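Local coordinates for hemerythrin HHE cation binding domain protein (Mycobacterium kansasii, PDB 6TYJ) that binds zinc and iron ions at a hemerythrin-like metal centre within a bundle of helices, its precise biological role remaining uncertain, at residues P124-P127 with E128-I131; S31-P34 with V35-E39. All coordinates share one frame; numbering follows the deposited sequence.

Contact 1: P124-P127 with E128-I131; sequences PAPP and EVKI
Pro126 to Val129 form a type I beta turn, closed by a hydrogen bond from Val129 N to Pro126 O of 3.0 Å, with an N-H...O angle of 162°. Pro127 suits the second position of this turn because its ring holds phi at -60°, the value needed there, and the amide hydrogen it lacks is not needed for the closing bond. A water lies between Pro126 O (2.7 Å) and Val129 O (2.8 Å), placed to donate to either, though with more acceptors in reach than it has protons. Just before the turn, the methyl of Ala125 meets the branch point of Val129, CB to CB 3.8 Å, and touches Ile131 more lightly, CB to CG2 4.2 Å. The small alanine lets the two beta-branched residues come up against it. Val129 sends CG2 alongside the ring of Pro126, 4.2 Å from CD, while CG1 keeps to the alanine side. Glu128 bends at chi2 (78°), which curls its carboxylate back over the turn and sets OE1 3.4 Å from Pro126 CB. This turn belongs to the loop between helices 100-121 and 133-161: Ala125 N is hydrogen-bonded to Tyr13 OH of helix 12-32, Ala125 and Pro126 pack on Leu66 in the loop after helix 38-65, and Ile131 reaches Leu136 and Leu139 of helix 133-161.

Contact 2: S31-P34 with V35-E39; sequences SEAP and VNSEE
The pyrrolidine ring of Pro34 has Ser37 over one face, with OG 3.6 Å from CD and the serine CB 4.0 Å from the ring CB. The carboxylate of Glu39, a truly flat group, presents a face to Ala33, whose methyl sits almost squarely above CD at 4.0 Å. Glu39 gets there on an extended chain, with CG anti to its backbone N (chi1 -179°), while the short alanine side chain lets the carboxylate lie close. Pro34 O takes two bonds from one residue: a short one of 2.6 Å from Ser37 OG, near the carbonyl plane, and one of 3.1 Å from Ser37 N. The second closes a type II beta turn, Pro34 to Ser37, in the loop between helices 12-32 and 38-65 of the hemerythrin fold. Asn36 suits its third position, tolerating a positive phi (75°), and its OD1 is bonded to His41 NE2. Ser37 is also the N-cap of helix 38-65: its hydroxyl, donating to Pro34 O, accepts from Arg40 N. Arg40 NH1 in turn bonds Ala33 O, and the Glu39 side chain lies about 6 Å from a bound zinc ion.

How the contacts relate
From the N terminus, helix 12-32 runs first past Tyr13, which meets contact 1, and ends at contact 2, where the turn hands the chain to helix 38-65. Helices 70-91 and 100-121 follow before contact 1 carries it toward helix 133-161. Each contact is local, closing only its own turn, and the two stand in series, neither nesting nor crossing. They lie on opposite sides of the chain's centre, their centres 41 Å apart and their nearest atoms about 27 Å apart. Contact 2 joins consecutive helices that contribute His20, His54 and Glu58 to the metal centre; contact 1 follows the helix bearing His114 and Glu118.

Contact 1: P124-P127 with E128-I131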
loop_
_atom_site.group_PDB
_atom_site.type_symbol
_atom_site.label_atom_id
_atom_site.label_comp_id
_atom_site.label_asym_id
_atom_site.label_seq_id
_atom_site.Cartn_x
_atom_site.Cartn_y
_atom_site.Cartn_z
ATOM N N PRO A 124 -5.553 -9.764 -12.964
ATOM C CA PRO A 124 -4.438 -9.651 -13.920
ATOM C C PRO A 124 -4.548 -8.423 -14.790
ATOM O O PRO A 124 -5.525 -7.693 -14.706
ATOM C CB PRO A 124 -4.562 -10.911 -14.784
ATOM C CG PRO A 124 -5.534 -11.783 -14.097
ATOM C CD PRO A 124 -6.428 -10.900 -13.283
ATOM N N ALA A 125 -3.539 -8.207 -15.639
ATOM C CA ALA A 125 -3.507 -6.990 -16.421
ATOM C C ALA A 125 -4.736 -6.881 -17.318
ATOM O O ALA A 125 -5.274 -7.897 -17.788
ATOM C CB ALA A 125 -2.248 -6.928 -17.274
ATOM N N PRO A 126 -5.182 -5.660 -17.592
ATOM C CA PRO A 126 -6.331 -5.455 -18.482
ATOM C C PRO A 126 -6.046 -5.936 -19.898
ATOM O O PRO A 126 -4.882 -6.115 -20.304
ATOM C CB PRO A 126 -6.541 -3.932 -18.446
ATOM C CG PRO A 126 -5.876 -3.467 -17.232
ATOM C CD PRO A 126 -4.727 -4.402 -16.973
ATOM N N PRO A 127 -7.096 -6.131 -20.697
ATOM C CA PRO A 127 -6.921 -6.777 -22.007
ATOM C C PRO A 127 -5.979 -6.041 -22.961
ATOM O O PRO A 127 -5.358 -6.690 -23.814
ATOM C CB PRO A 127 -8.357 -6.830 -22.547
ATOM C CG PRO A 127 -9.209 -6.916 -21.313
ATOM C CD PRO A 127 -8.509 -6.081 -20.280
ATOM N N GLU A 128 -5.844 -4.716 -22.833
ATOM C CA GLU A 128 -4.954 -3.939 -23.703
ATOM C C GLU A 128 -3.486 -4.252 -23.472
ATOM O O GLU A 128 -2.654 -3.959 -24.350
ATOM C CB GLU A 128 -5.158 -2.437 -23.470
ATOM C CG GLU A 128 -6.542 -1.914 -23.737
ATOM C CD GLU A 128 -7.528 -2.235 -22.616
ATOM O OE1 GLU A 128 -7.095 -2.680 -21.526
ATOM O OE2 GLU A 128 -8.744 -2.055 -22.838
ATOM N N VAL A 129 -3.144 -4.826 -22.326
ATOM C CA VAL A 129 -1.752 -5.065 -21.961
ATOM C C VAL A 129 -1.303 -6.416 -22.504
ATOM O O VAL A 129 -1.915 -7.448 -22.210
ATOM C CB VAL A 129 -1.569 -5.002 -20.444
ATOM C CG1 VAL A 129 -0.135 -5.370 -20.096
ATOM C CG2 VAL A 129 -1.933 -3.616 -19.964
ATOM N N LYS A 130 -0.216 -6.407 -23.271
ATOM C CA LYS A 130 0.398 -7.620 -23.804
ATOM C C LYS A 130 1.597 -7.914 -22.909
ATOM O O LYS A 130 2.608 -7.209 -22.962
ATOM C CB LYS A 130 0.795 -7.430 -25.269
ATOM N N ILE A 131 1.471 -8.926 -22.049
ATOM C CA ILE A 131 2.551 -9.325 -21.152
ATOM C C ILE A 131 2.566 -10.852 -21.056
ATOM O O ILE A 131 1.525 -11.479 -20.826
ATOM C CB ILE A 131 2.427 -8.633 -19.767
ATOM C CG1 ILE A 131 3.635 -8.948 -18.869
ATOM C CG2 ILE A 131 1.059 -8.897 -19.072
ATOM C CD1 ILE A 131 3.799 -7.963 -17.707
HETATM O O HOH W 1 -3.826 -8.612 -20.515
#

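Contact 2: S31-P34 with V35-E39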
loop_
_atom_site.group_PDB
_atom_site.type_symbol
_atom_site.label_atom_id
_atom_site.label_comp_id
_atom_site.label_asym_id
_atom_site.label_seq_id
_atom_site.Cartn_x
_atom_site.Cartn_y
_atom_site.Cartn_z
ATOM N N SER A 31 -7.077 -2.651 14.129
ATOM C CA SER A 31 -8.463 -2.497 14.572
ATOM C C SER A 31 -8.727 -3.243 15.859
ATOM O O SER A 31 -9.550 -2.804 16.684
ATOM C CB SER A 31 -9.430 -3.017 13.513
ATOM O OG SER A 31 -9.285 -2.336 12.292
ATOM N N GLU A 32 -8.076 -4.385 16.040
ATOM C CA GLU A 32 -8.369 -5.225 17.190
ATOM C C GLU A 32 -7.640 -4.776 18.447
ATOM O O GLU A 32 -8.062 -5.150 19.551
ATOM C CB GLU A 32 -8.007 -6.685 16.892
ATOM C CG GLU A 32 -8.925 -7.413 15.921
ATOM C CD GLU A 32 -8.321 -8.740 15.450
ATOM O OE1 GLU A 32 -7.084 -8.915 15.581
ATOM O OE2 GLU A 32 -9.075 -9.604 14.945
ATOM N N ALA A 33 -6.556 -3.985 18.308
ATOM C CA ALA A 33 -5.776 -3.532 19.441
ATOM C C ALA A 33 -6.456 -2.331 20.106
ATOM O O ALA A 33 -7.199 -1.584 19.459
ATOM C CB ALA A 33 -4.367 -3.153 18.976
ATOM N N PRO A 34 -6.281 -2.169 21.410
ATOM C CA PRO A 34 -6.963 -1.074 22.112
ATOM C C PRO A 34 -6.484 0.277 21.591
ATOM O O PRO A 34 -5.315 0.444 21.237
ATOM C CB PRO A 34 -6.567 -1.296 23.578
ATOM C CG PRO A 34 -6.238 -2.767 23.674
ATOM C CD PRO A 34 -5.569 -3.073 22.322
ATOM N N VAL A 35 -7.404 1.249 21.554
ATOM C CA VAL A 35 -7.073 2.572 21.026
ATOM C C VAL A 35 -6.030 3.233 21.913
ATOM O O VAL A 35 -6.144 3.239 23.142
ATOM C CB VAL A 35 -8.340 3.439 20.888
ATOM C CG1 VAL A 35 -7.961 4.867 20.550
ATOM C CG2 VAL A 35 -9.188 2.925 19.759
ATOM N N ASN A 36 -4.953 3.733 21.279
ATOM C CA ASN A 36 -3.855 4.441 21.930
ATOM C C ASN A 36 -2.921 3.507 22.696
ATOM O O ASN A 36 -2.060 3.986 23.449
ATOM C CB ASN A 36 -4.359 5.576 22.840
ATOM C CG ASN A 36 -3.328 6.700 23.015
ATOM O OD1 ASN A 36 -2.454 6.906 22.162
ATOM N ND2 ASN A 36 -3.417 7.419 24.116
ATOM N N SER A 37 -3.048 2.193 22.512
ATOM C CA SER A 37 -2.157 1.234 23.144
ATOM C C SER A 37 -0.804 1.230 22.446
ATOM O O SER A 37 -0.696 1.598 21.280
ATOM C CB SER A 37 -2.756 -0.181 23.110
ATOM O OG SER A 37 -2.990 -0.656 21.784
ATOM N N GLU A 38 0.227 0.842 23.204
ATOM C CA GLU A 38 1.564 0.622 22.633
ATOM C C GLU A 38 1.510 -0.287 21.410
ATOM O O GLU A 38 2.181 -0.036 20.393
ATOM C CB GLU A 38 2.471 -0.004 23.695
ATOM C CG GLU A 38 2.671 0.821 24.938
ATOM C CD GLU A 38 3.180 0.013 26.134
ATOM O OE1 GLU A 38 3.166 -1.242 26.118
ATOM O OE2 GLU A 38 3.593 0.655 27.114
ATOM N N GLU A 39 0.746 -1.372 21.521
ATOM C CA GLU A 39 0.611 -2.336 20.441
ATOM C C GLU A 39 0.018 -1.692 19.200
ATOM O O GLU A 39 0.527 -1.899 18.088
ATOM C CB GLU A 39 -0.261 -3.507 20.909
ATOM C CG GLU A 39 -0.437 -4.558 19.848
ATOM C CD GLU A 39 -1.483 -5.626 20.179
ATOM O OE1 GLU A 39 -2.079 -5.584 21.282
ATOM O OE2 GLU A 39 -1.711 -6.504 19.311
#